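Local structure of glycosyl hydrolase BlGH5_18 (Bifidobacterium longum subsp. infantis, 7LQX) at residues 137-142 / 191-196; 254-259 / 387-392; 290-295 / 309-314. The protein is a subfamily 18 member of glycoside hydrolase family 5 and probably cleaves glycosidic bonds of N-glycan-derived sugars. All blocks are in the same frame, centred on the assembly; numbering follows the deposited sequence.

Interaction 1 (137-142 / 191-196)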
loop_
_atom_site.group_PDB
_atom_site.type_symbol
_atom_site.label_atom_id
_atom_site.label_comp_id
_atom_site.label_asym_id
_atom_site.label_seq_id
_atom_site.Cartn_x
_atom_site.Cartn_y
_atom_site.Cartn_z
ATOM N N ALA A 137 -1.590 -9.243 15.263
ATOM C CA ALA A 137 -0.545 -9.209 14.245
ATOM C C ALA A 137 0.493 -8.138 14.553
ATOM O O ALA A 137 1.694 -8.335 14.324
ATOM C CB ALA A 137 -1.169 -8.962 12.871
ATOM N N GLU A 138 0.049 -6.992 15.065
ATOM C CA GLU A 138 0.989 -5.952 15.456
ATOM C C GLU A 138 1.906 -6.453 16.559
ATOM O O GLU A 138 3.127 -6.276 16.501
ATOM C CB GLU A 138 0.222 -4.724 15.932
ATOM C CG GLU A 138 -0.535 -4.011 14.838
ATOM C CD GLU A 138 -1.680 -3.189 15.383
ATOM O OE1 GLU A 138 -2.602 -2.870 14.608
ATOM O OE2 GLU A 138 -1.663 -2.867 16.587
ATOM N N LYS A 139 1.330 -7.100 17.568
ATOM C CA LYS A 139 2.146 -7.612 18.659
ATOM C C LYS A 139 3.132 -8.654 18.159
ATOM O O LYS A 139 4.287 -8.686 18.595
ATOM C CB LYS A 139 1.254 -8.196 19.748
ATOM C CG LYS A 139 0.481 -7.156 20.530
ATOM C CD LYS A 139 -0.379 -7.799 21.614
ATOM C CE LYS A 139 0.477 -8.593 22.593
ATOM N NZ LYS A 139 -0.261 -8.972 23.833
ATOM N N THR A 140 2.697 -9.515 17.239
ATOM C CA THR A 140 3.598 -10.513 16.674
ATOM C C THR A 140 4.770 -9.853 15.954
ATOM O O THR A 140 5.920 -10.277 16.118
ATOM C CB THR A 140 2.823 -11.444 15.740
ATOM O OG1 THR A 140 1.741 -12.044 16.464
ATOM C CG2 THR A 140 3.724 -12.528 15.210
ATOM N N LEU A 141 4.502 -8.812 15.157
ATOM C CA LEU A 141 5.588 -8.114 14.470
ATOM C C LEU A 141 6.535 -7.440 15.462
ATOM O O LEU A 141 7.760 -7.535 15.328
ATOM C CB LEU A 141 5.036 -7.104 13.461
ATOM C CG LEU A 141 6.132 -6.359 12.689
ATOM C CD1 LEU A 141 7.024 -7.342 11.917
ATOM C CD2 LEU A 141 5.537 -5.321 11.760
ATOM N N VAL A 142 5.991 -6.740 16.463
ATOM C CA VAL A 142 6.858 -6.127 17.466
ATOM C C VAL A 142 7.745 -7.188 18.113
ATOM O O VAL A 142 8.955 -6.996 18.268
ATOM C CB VAL A 142 6.043 -5.362 18.525
ATOM C CG1 VAL A 142 6.973 -4.803 19.605
ATOM C CG2 VAL A 142 5.245 -4.245 17.915
ATOM N N LEU A 191 3.432 -1.943 24.144
ATOM C CA LEU A 191 4.651 -1.585 24.867
ATOM C C LEU A 191 5.166 -2.751 25.697
ATOM O O LEU A 191 6.379 -2.877 25.906
ATOM C CB LEU A 191 4.395 -0.368 25.759
ATOM C CG LEU A 191 4.113 0.933 25.006
ATOM C CD1 LEU A 191 3.558 1.969 25.968
ATOM C CD2 LEU A 191 5.359 1.467 24.291
ATOM N N ALA A 192 4.261 -3.601 26.185
ATOM C CA ALA A 192 4.623 -4.712 27.052
ATOM C C ALA A 192 5.446 -5.771 26.343
ATOM O O ALA A 192 6.017 -6.638 27.011
ATOM C CB ALA A 192 3.356 -5.359 27.615
ATOM N N VAL A 193 5.510 -5.735 25.010
ATOM C CA VAL A 193 6.338 -6.688 24.285
ATOM C C VAL A 193 7.813 -6.465 24.576
ATOM O O VAL A 193 8.605 -7.412 24.545
ATOM C CB VAL A 193 6.030 -6.612 22.780
ATOM C CG1 VAL A 193 6.925 -7.566 22.007
ATOM C CG2 VAL A 193 4.563 -6.921 22.534
ATOM N N VAL A 194 8.207 -5.230 24.874
ATOM C CA VAL A 194 9.610 -4.883 25.080
ATOM C C VAL A 194 10.010 -5.184 26.518
ATOM O O VAL A 194 9.255 -4.913 27.454
ATOM C CB VAL A 194 9.819 -3.390 24.766
ATOM C CG1 VAL A 194 11.259 -2.958 25.039
ATOM C CG2 VAL A 194 9.429 -3.088 23.325
ATOM N N ASP A 195 11.214 -5.724 26.706
ATOM C CA ASP A 195 11.792 -5.853 28.045
ATOM C C ASP A 195 12.376 -4.496 28.426
ATOM O O ASP A 195 13.498 -4.151 28.042
ATOM C CB ASP A 195 12.843 -6.955 28.095
ATOM C CG ASP A 195 13.433 -7.137 29.487
ATOM O OD1 ASP A 195 13.164 -6.304 30.376
ATOM O OD2 ASP A 195 14.174 -8.120 29.692
ATOM N N ARG A 196 11.612 -3.714 29.180
ATOM C CA ARG A 196 11.996 -2.338 29.486
ATOM C C ARG A 196 13.097 -2.242 30.530
ATOM O O ARG A 196 13.592 -1.139 30.779
ATOM C CB ARG A 196 10.754 -1.528 29.863
ATOM C CG ARG A 196 9.831 -1.370 28.656
ATOM C CD ARG A 196 8.467 -0.863 29.017
ATOM N NE ARG A 196 8.509 0.519 29.460
ATOM C CZ ARG A 196 7.436 1.204 29.836
ATOM N NH1 ARG A 196 6.246 0.619 29.807
ATOM N NH2 ARG A 196 7.556 2.458 30.236
#
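Val142 and Val193 meet methyl to methyl, CG1 of Val142 lying 3.7 Å from CG1 of Val193 and almost as near to its CB. Both branches reach the interface for the same reason: in each valine CG1 is anti to the backbone N (chi1 177° in Val142, 178° in Val193). The two side chains approach at a slant, and Val193 divides its branches between two helix positions. Its CG1 also comes within 4.0 Å of the carbonyl carbon C of Val142, whereas its CG2 faces Lys139, 4.3 Å from the backbone O and 4.4 Å from CE of that residue. The lysine thus offers a methylene to the valine and sends its NZ on to a salt bridge with Asp189.

In the (beta/alpha)8 barrel of family 5, helix 132-149 precedes strand 155-159, and residues 191-196 run from the end of helix 180-191 toward the next strand, 200-202. The contact therefore ties one outer helix to the connection that follows its neighbour.

Val193 is set by a type I turn from Leu191 to Val194, closed by a hydrogen bond of 3.2 Å from Val194 N to Leu191 O. Beyond it, Val194 packs on Ala201 and Tyr146. On the helix side, Val142 N is hydrogen-bonded to Glu138 O, and the carboxylate of Glu138 accepts a hydrogen bond from Trp186 NE1.

Interaction 2 (254-259 / 387-392)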
loop_
_atom_site.group_PDB
_atom_site.type_symbol
_atom_site.label_atom_id
_atom_site.label_comp_id
_atom_site.label_asym_id
_atom_site.label_seq_id
_atom_site.Cartn_x
_atom_site.Cartn_y
_atom_site.Cartn_z
ATOM N N ALA A 254 9.758 24.376 20.451
ATOM C CA ALA A 254 10.174 23.067 20.949
ATOM C C ALA A 254 10.259 23.069 22.470
ATOM O O ALA A 254 9.805 22.125 23.125
ATOM C CB ALA A 254 11.511 22.651 20.332
ATOM N N LEU A 255 10.839 24.127 23.045
ATOM C CA LEU A 255 10.846 24.276 24.495
ATOM C C LEU A 255 9.433 24.260 25.053
ATOM O O LEU A 255 9.163 23.630 26.086
ATOM C CB LEU A 255 11.529 25.594 24.864
ATOM C CG LEU A 255 11.463 25.983 26.342
ATOM C CD1 LEU A 255 12.103 24.927 27.226
ATOM C CD2 LEU A 255 12.122 27.340 26.574
ATOM N N TYR A 256 8.519 24.971 24.391
ATOM C CA TYR A 256 7.143 25.028 24.864
ATOM C C TYR A 256 6.525 23.641 24.936
ATOM O O TYR A 256 5.911 23.282 25.943
ATOM C CB TYR A 256 6.310 25.930 23.957
ATOM C CG TYR A 256 4.832 25.856 24.271
ATOM C CD1 TYR A 256 4.329 26.384 25.454
ATOM C CD2 TYR A 256 3.953 25.232 23.409
ATOM C CE1 TYR A 256 2.995 26.313 25.752
ATOM C CE2 TYR A 256 2.603 25.160 23.696
ATOM C CZ TYR A 256 2.133 25.701 24.880
ATOM O OH TYR A 256 0.793 25.642 25.187
ATOM N N LEU A 257 6.658 22.846 23.874
ATOM C CA LEU A 257 6.078 21.510 23.909
ATOM C C LEU A 257 6.713 20.666 25.005
ATOM O O LEU A 257 6.033 19.866 25.660
ATOM C CB LEU A 257 6.221 20.823 22.554
ATOM C CG LEU A 257 5.162 21.217 21.528
ATOM C CD1 LEU A 257 5.289 20.388 20.251
ATOM C CD2 LEU A 257 3.743 21.102 22.094
ATOM N N ALA A 258 8.018 20.809 25.210
ATOM C CA ALA A 258 8.663 20.060 26.281
ATOM C C ALA A 258 8.066 20.425 27.638
ATOM O O ALA A 258 7.725 19.544 28.437
ATOM C CB ALA A 258 10.171 20.308 26.263
ATOM N N GLU A 259 7.913 21.723 27.906
ATOM C CA GLU A 259 7.340 22.153 29.180
ATOM C C GLU A 259 5.872 21.768 29.291
ATOM O O GLU A 259 5.408 21.375 30.366
ATOM C CB GLU A 259 7.507 23.662 29.354
ATOM C CG GLU A 259 8.954 24.115 29.511
ATOM C CD GLU A 259 9.677 23.430 30.660
ATOM O OE1 GLU A 259 9.016 23.002 31.631
ATOM O OE2 GLU A 259 10.912 23.319 30.595
ATOM N N GLY A 387 -3.465 30.130 20.979
ATOM C CA GLY A 387 -4.321 29.895 22.119
ATOM C C GLY A 387 -3.868 30.653 23.352
ATOM O O GLY A 387 -2.754 31.166 23.441
ATOM N N SER A 388 -4.755 30.700 24.349
ATOM C CA SER A 388 -4.501 31.515 25.531
ATOM C C SER A 388 -3.390 30.943 26.409
ATOM O O SER A 388 -2.593 31.702 26.968
ATOM C CB SER A 388 -5.799 31.672 26.323
ATOM O OG SER A 388 -6.454 30.423 26.473
ATOM N N ILE A 389 -3.337 29.621 26.581
ATOM C CA ILE A 389 -2.250 29.023 27.357
ATOM C C ILE A 389 -0.922 29.248 26.647
ATOM O O ILE A 389 0.075 29.655 27.254
ATOM C CB ILE A 389 -2.506 27.522 27.581
ATOM C CG1 ILE A 389 -3.724 27.285 28.476
ATOM C CG2 ILE A 389 -1.267 26.857 28.182
ATOM C CD1 ILE A 389 -3.531 27.688 29.942
ATOM N N PHE A 390 -0.895 28.963 25.342
ATOM C CA PHE A 390 0.286 29.170 24.513
ATOM C C PHE A 390 0.817 30.581 24.679
ATOM O O PHE A 390 2.001 30.782 24.964
ATOM C CB PHE A 390 -0.138 28.899 23.063
ATOM C CG PHE A 390 0.986 28.844 22.052
ATOM C CD1 PHE A 390 1.523 30.008 21.521
ATOM C CD2 PHE A 390 1.454 27.626 21.586
ATOM C CE1 PHE A 390 2.535 29.956 20.568
ATOM C CE2 PHE A 390 2.457 27.573 20.625
ATOM C CZ PHE A 390 3.002 28.739 20.128
ATOM N N GLU A 391 -0.056 31.581 24.546
ATOM C CA GLU A 391 0.406 32.967 24.574
ATOM C C GLU A 391 0.824 33.418 25.967
ATOM O O GLU A 391 1.782 34.189 26.096
ATOM C CB GLU A 391 -0.645 33.875 23.944
ATOM C CG GLU A 391 -0.800 33.546 22.462
ATOM C CD GLU A 391 -1.587 34.552 21.653
ATOM O OE1 GLU A 391 -2.327 35.376 22.230
ATOM O OE2 GLU A 391 -1.464 34.497 20.413
ATOM N N ARG A 392 0.154 32.953 27.023
ATOM C CA ARG A 392 0.619 33.289 28.365
ATOM C C ARG A 392 2.015 32.730 28.615
ATOM O O ARG A 392 2.890 33.417 29.159
ATOM C CB ARG A 392 -0.364 32.779 29.413
ATOM C CG ARG A 392 -1.677 33.529 29.432
ATOM C CD ARG A 392 -2.601 32.964 30.493
ATOM N NE ARG A 392 -3.888 33.650 30.543
ATOM C CZ ARG A 392 -4.101 34.791 31.190
ATOM N NH1 ARG A 392 -3.109 35.377 31.846
ATOM N NH2 ARG A 392 -5.311 35.339 31.203
#
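Phe390 packs against the ring of Tyr256 and Ile389 against its hydroxyl, both from the first turn of helix 388-399. That helix belongs to the small C-terminal alpha/beta domain with its three-stranded parallel sheet, and Tyr256 lies on helix 248-264 of the (beta/alpha)8 barrel, so the contact is an interdomain one. Gly387 holds the N-cap position, and its O receives the N of Glu391 at 2.9 Å.

Ile389 contributes its CG2 methyl, which rests 3.8 Å from Tyr256 OH; its other branch, CG1, is beside the backbone N and leads elsewhere. Phe390 does more. Its ring and that of Tyr256 form an edge-to-face pair, the phenylalanine edge turned to the tyrosine face, with centroids 4.8 Å apart and planes at 64°. With CG anti to its backbone N (chi1 171°), Tyr256 reaches across to helix 388-399 until OH is 3.6 Å from Phe390 CA. The hydroxyl is hydrogen-bonded to Cys383 O, while Trp393 makes a second edge-to-face pair with the tyrosine ring. A leucine in place of Tyr256 would probably leave the Phe390 edge without its aromatic face and Cys383 O without this hydrogen bond. The closest carbons of the two rings are Phe390 CD2 and Tyr256 CE2, separated by 3.4 Å.

Interaction 3 (290-295 / 309-314)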
loop_
_atom_site.group_PDB
_atom_site.type_symbol
_atom_site.label_atom_id
_atom_site.label_comp_id
_atom_site.label_asym_id
_atom_site.label_seq_id
_atom_site.Cartn_x
_atom_site.Cartn_y
_atom_site.Cartn_z
ATOM N N PRO A 290 20.046 27.764 9.736
ATOM C CA PRO A 290 21.083 27.520 10.760
ATOM C C PRO A 290 20.805 28.265 12.054
ATOM O O PRO A 290 20.977 27.704 13.146
ATOM C CB PRO A 290 22.381 27.966 10.069
ATOM C CG PRO A 290 22.074 27.813 8.582
ATOM C CD PRO A 290 20.632 28.235 8.464
ATOM N N GLU A 291 20.380 29.529 11.959
ATOM C CA GLU A 291 20.066 30.305 13.155
ATOM C C GLU A 291 18.840 29.751 13.866
ATOM O O GLU A 291 18.794 29.718 15.101
ATOM C CB GLU A 291 19.835 31.770 12.785
ATOM C CG GLU A 291 21.099 32.525 12.410
ATOM C CD GLU A 291 20.818 33.766 11.581
ATOM O OE1 GLU A 291 19.872 34.511 11.919
ATOM O OE2 GLU A 291 21.537 33.991 10.583
ATOM N N PHE A 292 17.832 29.329 13.107
ATOM C CA PHE A 292 16.673 28.688 13.708
ATOM C C PHE A 292 17.081 27.449 14.492
ATOM O O PHE A 292 16.575 27.205 15.594
ATOM C CB PHE A 292 15.679 28.310 12.613
ATOM C CG PHE A 292 14.539 27.492 13.112
ATOM C CD1 PHE A 292 13.431 28.106 13.672
ATOM C CD2 PHE A 292 14.580 26.115 13.058
ATOM C CE1 PHE A 292 12.377 27.357 14.142
ATOM C CE2 PHE A 292 13.541 25.367 13.539
ATOM C CZ PHE A 292 12.437 25.991 14.088
ATOM N N CYS A 293 17.989 26.650 13.931
ATOM C CA CYS A 293 18.464 25.443 14.598
ATOM C C CYS A 293 19.154 25.786 15.911
ATOM O O CYS A 293 18.816 25.235 16.966
ATOM C CB CYS A 293 19.408 24.709 13.642
ATOM S SG CYS A 293 20.291 23.295 14.326
ATOM N N ARG A 294 20.106 26.717 15.868
ATOM C CA ARG A 294 20.830 27.077 17.078
ATOM C C ARG A 294 19.890 27.642 18.136
ATOM O O ARG A 294 19.955 27.257 19.309
ATOM C CB ARG A 294 21.925 28.088 16.760
ATOM C CG ARG A 294 23.018 27.571 15.848
ATOM C CD ARG A 294 24.183 28.562 15.778
ATOM N NE ARG A 294 25.197 28.168 14.803
ATOM C CZ ARG A 294 25.221 28.572 13.536
ATOM N NH1 ARG A 294 24.295 29.404 13.079
ATOM N NH2 ARG A 294 26.181 28.147 12.725
ATOM N N ASP A 295 19.026 28.585 17.750
ATOM C CA ASP A 295 18.158 29.232 18.729
ATOM C C ASP A 295 17.135 28.258 19.298
ATOM O O ASP A 295 16.841 28.282 20.498
ATOM C CB ASP A 295 17.435 30.411 18.074
ATOM C CG ASP A 295 18.330 31.615 17.869
ATOM O OD1 ASP A 295 19.441 31.667 18.440
ATOM O OD2 ASP A 295 17.903 32.526 17.133
ATOM N N VAL A 309 17.980 15.533 21.464
ATOM C CA VAL A 309 17.462 16.240 20.300
ATOM C C VAL A 309 17.837 15.424 19.076
ATOM O O VAL A 309 19.010 15.085 18.891
ATOM C CB VAL A 309 18.058 17.658 20.179
ATOM C CG1 VAL A 309 17.523 18.341 18.921
ATOM C CG2 VAL A 309 17.775 18.470 21.434
ATOM N N THR A 310 16.850 15.120 18.243
ATOM C CA THR A 310 17.044 14.314 17.039
ATOM C C THR A 310 16.507 15.099 15.855
ATOM O O THR A 310 15.297 15.287 15.722
ATOM C CB THR A 310 16.366 12.957 17.208
ATOM O OG1 THR A 310 16.810 12.383 18.451
ATOM C CG2 THR A 310 16.691 12.025 16.064
ATOM N N TRP A 311 17.419 15.584 15.020
ATOM C CA TRP A 311 17.032 16.487 13.945
ATOM C C TRP A 311 16.290 15.717 12.852
ATOM O O TRP A 311 16.638 14.579 12.532
ATOM C CB TRP A 311 18.268 17.233 13.369
ATOM C CG TRP A 311 17.793 18.502 12.737
ATOM C CD1 TRP A 311 17.532 18.730 11.413
ATOM C CD2 TRP A 311 17.436 19.702 13.426
ATOM N NE1 TRP A 311 17.046 20.004 11.242
ATOM C CE2 TRP A 311 16.975 20.619 12.465
ATOM C CE3 TRP A 311 17.472 20.095 14.769
ATOM C CZ2 TRP A 311 16.544 21.895 12.802
ATOM C CZ3 TRP A 311 17.041 21.362 15.097
ATOM C CH2 TRP A 311 16.579 22.244 14.119
ATOM N N TRP A 312 15.232 16.324 12.308
ATOM C CA TRP A 312 14.584 15.832 11.092
ATOM C C TRP A 312 15.095 16.708 9.946
ATOM O O TRP A 312 14.684 17.862 9.841
ATOM C CB TRP A 312 13.046 15.907 11.165
ATOM C CG TRP A 312 12.530 15.226 9.950
ATOM C CD1 TRP A 312 12.460 15.749 8.695
ATOM C CD2 TRP A 312 12.110 13.863 9.842
ATOM N NE1 TRP A 312 12.025 14.797 7.809
ATOM C CE2 TRP A 312 11.794 13.631 8.490
ATOM C CE3 TRP A 312 11.961 12.817 10.761
ATOM C CZ2 TRP A 312 11.341 12.393 8.031
ATOM C CZ3 TRP A 312 11.512 11.592 10.309
ATOM C CH2 TRP A 312 11.210 11.388 8.954
ATOM N N CYS A 313 15.970 16.184 9.067
ATOM C CA CYS A 313 16.379 14.792 8.969
ATOM C C CYS A 313 17.841 14.746 8.517
ATOM O O CYS A 313 18.471 15.785 8.287
ATOM C CB CYS A 313 15.514 14.035 7.968
ATOM S SG CYS A 313 15.297 14.852 6.381
ATOM N N SER A 314 18.400 13.547 8.380
ATOM C CA SER A 314 19.815 13.456 8.040
ATOM C C SER A 314 20.075 13.954 6.624
ATOM O O SER A 314 20.986 14.756 6.404
ATOM C CB SER A 314 20.322 12.025 8.220
ATOM O OG SER A 314 19.730 11.137 7.296
#
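Phe292 and Cys293, neighbours on helix 289-300, both touch the six-membered ring of Trp311 on strand 306-312. Just before them Pro290 lends its O to the N of Arg294, a regular helical bond of 3.0 Å that belongs to the turn carrying the two residues.

Phe292 reaches the contact with the end of its ring: CE2 stands 4.4 Å from Trp311 CH2, a light apolar touch, and the ring packs further on Ala279 and Leu284. Cys293 comes much closer along its whole length. Its CA lies 3.7 Å from Trp311 CH2 and its CB 3.8 Å from the same atom, so the outer corner of the indole abuts the helix backbone. SG, anti to the backbone N (chi1 172°), is laid over one indole face, 4.0 Å from the centroid of the six-membered ring and 21° off its normal. Next along the helix, Arg294 turns away to a salt bridge with Glu349.

Strand 272-277, helix 289-300 and strand 306-312 make up a beta-alpha-beta unit of the barrel, and this contact packs its helix on its last strand. Helix 342-354 adds Phe347 and Ile343 around the same indole. Past Trp312 the chain takes a cis peptide into Cys313, as many clan GH-A glycosidases do after this strand.

No hydrogen bond joins the two segments: the sulfur-aromatic contact and apolar packing hold the buried indole here, with the polarisable sulfur probably adding dispersion attraction to the ring face.

All three contacts involve the (beta/alpha)8 barrel. Interaction 1 joins outer elements near strands 155-159 and 200-202, across the chain's centre from the others: its centre is 33 Å from that of interaction 2 and 31 Å from that of interaction 3, with nearest atoms about 17 Å apart in both cases. Interactions 2 and 3 are closer, centres 19 Å and nearest atoms about 7 Å apart. Along the chain interaction 1 is complete first; then 254-259 opens interaction 2, both segments of interaction 3 follow, and 387-392 closes it. In sequence, the barrel's last beta-alpha-beta unit is thus complete before the chain enters the C-terminal domain that packs on helix 248-264.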